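Local coordinates for acetylornithine aminotransferase (Aquifex aeolicus, PDB 2EH6) that catalyses the pyridoxal-phosphate-dependent transfer of an amino group from N(2)-acetyl-L-ornithine to 2-oxoglutarate in arginine biosynthesis, at the interface of chains A and B. Sequence-based numbering; all coordinates share one arbitrary frame. Chains: chain A/B, Acetylornithine aminotransferase.

The interface of chains A and B. Residues chain A 100, 132-133, 149-151; chain B 100, 103, 132-133, 151.
A:Glu100 and B:Tyr132 meet across the two-fold axis, carboxylate to backbone amide: N of B:Tyr132, at the first turn of helix 132-137, donates to OE1 of A:Glu100 at 2.9 Å. The bond is nearly straight, yet the N-H comes from above the carboxylate plane. Its twin runs from N of A:Tyr132 to OE1 of B:Glu100 at 3.0 Å. Within each chain OE2 of Glu100 accepts N of Gly133 on its syn side, by a bent bond (119° at H in chain A) tilted from the carboxylate plane, and so each carboxylate links both helix starts. A bend at chi2 (-90°) turns the A:Glu100 carboxylate towards both amides. OE1 also lies in the plane of the B:Tyr132 ring, at its CD2 edge. The OE2 atoms of A:Glu100 and B:Glu100 stand 4.5 Å apart; two helix N-termini nearby probably ease their repulsion. An alanine in place of A:Glu100 would probably leave the amide of B:Tyr132 without its acceptor across the interface and loosen the hold on A:Gly133.

Apolar packing flanks this polar core. The CE2 edge of the A:Tyr132 ring meets CG2 of B:Ile103 at 3.5 Å, the methyl outside the edge and tilted from the ring plane. The Val151 side chains cross at about a right angle, CG2 of A:Val151 3.7 Å from CG2 of B:Val151; each CG2 also packs on CB and CG of the opposite Tyr132. Together these contacts help join the homodimer.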
ATOM      1  N   GLU A 100      -4.696   4.062  -7.963  1.00 23.99           N
ATOM      2  CA  GLU A 100      -5.647   4.902  -7.242  1.00 24.33           C
ATOM      3  C   GLU A 100      -5.227   6.374  -7.343  1.00 25.71           C
ATOM      4  O   GLU A 100      -6.064   7.256  -7.570  1.00 22.74           O
ATOM      5  CB  GLU A 100      -5.715   4.495  -5.766  1.00 22.30           C
ATOM      6  CG  GLU A 100      -6.317   3.118  -5.492  1.00 23.16           C
ATOM      7  CD  GLU A 100      -7.825   3.152  -5.279  1.00 26.06           C
ATOM      8  OE1 GLU A 100      -8.411   4.255  -5.241  1.00 26.15           O
ATOM      9  OE2 GLU A 100      -8.429   2.070  -5.133  1.00 26.96           O
ATOM     10  N   TYR A 132     -10.837  -0.229  -3.948  1.00 23.95           N
ATOM     11  CA  TYR A 132     -11.981   0.239  -4.729  1.00 25.12           C
ATOM     12  C   TYR A 132     -11.768   1.008  -6.026  1.00 25.32           C
ATOM     13  O   TYR A 132     -12.411   0.700  -7.029  1.00 25.89           O
ATOM     14  CB  TYR A 132     -12.956   0.989  -3.820  1.00 24.82           C
ATOM     15  CG  TYR A 132     -13.950   0.053  -3.173  1.00 25.25           C
ATOM     16  CD1 TYR A 132     -15.072  -0.392  -3.873  1.00 24.27           C
ATOM     17  CD2 TYR A 132     -13.741  -0.436  -1.880  1.00 24.20           C
ATOM     18  CE1 TYR A 132     -15.965  -1.309  -3.300  1.00 25.86           C
ATOM     19  CE2 TYR A 132     -14.625  -1.349  -1.300  1.00 23.52           C
ATOM     20  CZ  TYR A 132     -15.732  -1.780  -2.016  1.00 24.57           C
ATOM     21  OH  TYR A 132     -16.597  -2.684  -1.449  1.00 27.03           O
ATOM     22  N   GLY A 133     -10.889   2.002  -6.022  1.00 25.01           N
ATOM     23  CA  GLY A 133     -10.650   2.752  -7.244  1.00 25.33           C
ATOM     24  C   GLY A 133     -10.084   1.857  -8.330  1.00 24.26           C
ATOM     25  O   GLY A 133     -10.580   1.824  -9.459  1.00 24.34           O
ATOM     26  N   PRO A 149     -21.680  -1.453  -4.496  1.00 31.19           N
ATOM     27  CA  PRO A 149     -21.336  -0.652  -5.678  1.00 30.63           C
ATOM     28  C   PRO A 149     -19.886  -0.176  -5.694  1.00 30.56           C
ATOM     29  O   PRO A 149     -19.324   0.182  -4.658  1.00 31.63           O
ATOM     30  CB  PRO A 149     -22.306   0.519  -5.588  1.00 30.40           C
ATOM     31  CG  PRO A 149     -22.388   0.736  -4.116  1.00 30.70           C
ATOM     32  CD  PRO A 149     -22.541  -0.678  -3.584  1.00 30.63           C
ATOM     33  N   LEU A 150     -19.297  -0.163  -6.882  1.00 30.60           N
ATOM     34  CA  LEU A 150     -17.922   0.283  -7.061  1.00 31.11           C
ATOM     35  C   LEU A 150     -17.942   1.791  -7.278  1.00 31.96           C
ATOM     36  O   LEU A 150     -18.988   2.428  -7.129  1.00 29.88           O
ATOM     37  CB  LEU A 150     -17.318  -0.392  -8.289  1.00 31.64           C
ATOM     38  CG  LEU A 150     -17.443  -1.918  -8.321  1.00 34.43           C
ATOM     39  CD1 LEU A 150     -16.881  -2.448  -9.630  1.00 35.03           C
ATOM     40  CD2 LEU A 150     -16.708  -2.523  -7.127  1.00 34.47           C
ATOM     41  N   VAL A 151     -16.788   2.362  -7.613  1.00 30.37           N
ATOM     42  CA  VAL A 151     -16.729   3.791  -7.878  1.00 31.43           C
ATOM     43  C   VAL A 151     -17.458   3.967  -9.205  1.00 31.01           C
ATOM     44  O   VAL A 151     -17.206   3.238 -10.159  1.00 31.27           O
ATOM     45  CB  VAL A 151     -15.280   4.295  -8.029  1.00 30.18           C
ATOM     46  CG1 VAL A 151     -15.284   5.781  -8.353  1.00 31.39           C
ATOM     47  CG2 VAL A 151     -14.505   4.041  -6.742  1.00 29.58           C
TER
ATOM     48  N   GLU B 100      -9.550  -0.542   3.233  1.00 23.55           N
ATOM     49  CA  GLU B 100     -10.165  -1.020   1.996  1.00 22.91           C
ATOM     50  C   GLU B 100     -10.555  -2.491   2.147  1.00 24.62           C
ATOM     51  O   GLU B 100     -11.653  -2.894   1.757  1.00 24.60           O
ATOM     52  CB  GLU B 100      -9.196  -0.884   0.810  1.00 23.96           C
ATOM     53  CG  GLU B 100      -8.840   0.545   0.383  1.00 22.91           C
ATOM     54  CD  GLU B 100      -9.851   1.170  -0.575  1.00 24.20           C
ATOM     55  OE1 GLU B 100     -10.764   0.460  -1.044  1.00 25.68           O
ATOM     56  OE2 GLU B 100      -9.715   2.379  -0.870  1.00 24.70           O
ATOM     57  N   ILE B 103     -13.639  -2.885   4.374  1.00 23.89           N
ATOM     58  CA  ILE B 103     -14.876  -2.498   3.696  1.00 24.05           C
ATOM     59  C   ILE B 103     -15.314  -3.624   2.757  1.00 25.29           C
ATOM     60  O   ILE B 103     -16.486  -4.018   2.730  1.00 24.76           O
ATOM     61  CB  ILE B 103     -14.667  -1.193   2.893  1.00 23.18           C
ATOM     62  CG1 ILE B 103     -14.451  -0.030   3.855  1.00 23.25           C
ATOM     63  CG2 ILE B 103     -15.859  -0.925   1.991  1.00 20.72           C
ATOM     64  CD1 ILE B 103     -13.903   1.220   3.190  1.00 22.15           C
ATOM     65  N   TYR B 132      -9.824   5.327  -2.886  1.00 24.10           N
ATOM     66  CA  TYR B 132     -11.278   5.486  -2.977  1.00 24.13           C
ATOM     67  C   TYR B 132     -12.188   4.908  -1.904  1.00 25.56           C
ATOM     68  O   TYR B 132     -13.089   5.605  -1.432  1.00 25.47           O
ATOM     69  CB  TYR B 132     -11.763   5.076  -4.372  1.00 24.94           C
ATOM     70  CG  TYR B 132     -11.739   6.260  -5.315  1.00 27.08           C
ATOM     71  CD1 TYR B 132     -12.761   7.214  -5.287  1.00 27.10           C
ATOM     72  CD2 TYR B 132     -10.647   6.489  -6.156  1.00 27.57           C
ATOM     73  CE1 TYR B 132     -12.696   8.373  -6.063  1.00 27.22           C
ATOM     74  CE2 TYR B 132     -10.569   7.651  -6.942  1.00 27.31           C
ATOM     75  CZ  TYR B 132     -11.599   8.587  -6.885  1.00 29.16           C
ATOM     76  OH  TYR B 132     -11.525   9.742  -7.635  1.00 28.71           O
ATOM     77  N   GLY B 133     -11.975   3.659  -1.503  1.00 23.79           N
ATOM     78  CA  GLY B 133     -12.826   3.087  -0.471  1.00 22.83           C
ATOM     79  C   GLY B 133     -12.622   3.792   0.857  1.00 25.02           C
ATOM     80  O   GLY B 133     -13.577   4.222   1.513  1.00 24.42           O
ATOM     81  N   VAL B 151     -17.194   6.151  -3.595  1.00 28.12           N
ATOM     82  CA  VAL B 151     -17.922   4.891  -3.525  1.00 27.08           C
ATOM     83  C   VAL B 151     -19.247   5.194  -2.825  1.00 26.70           C
ATOM     84  O   VAL B 151     -19.265   5.782  -1.743  1.00 27.18           O
ATOM     85  CB  VAL B 151     -17.177   3.825  -2.702  1.00 26.28           C
ATOM     86  CG1 VAL B 151     -17.944   2.508  -2.768  1.00 26.83           C
ATOM     87  CG2 VAL B 151     -15.758   3.639  -3.231  1.00 26.36           C
TER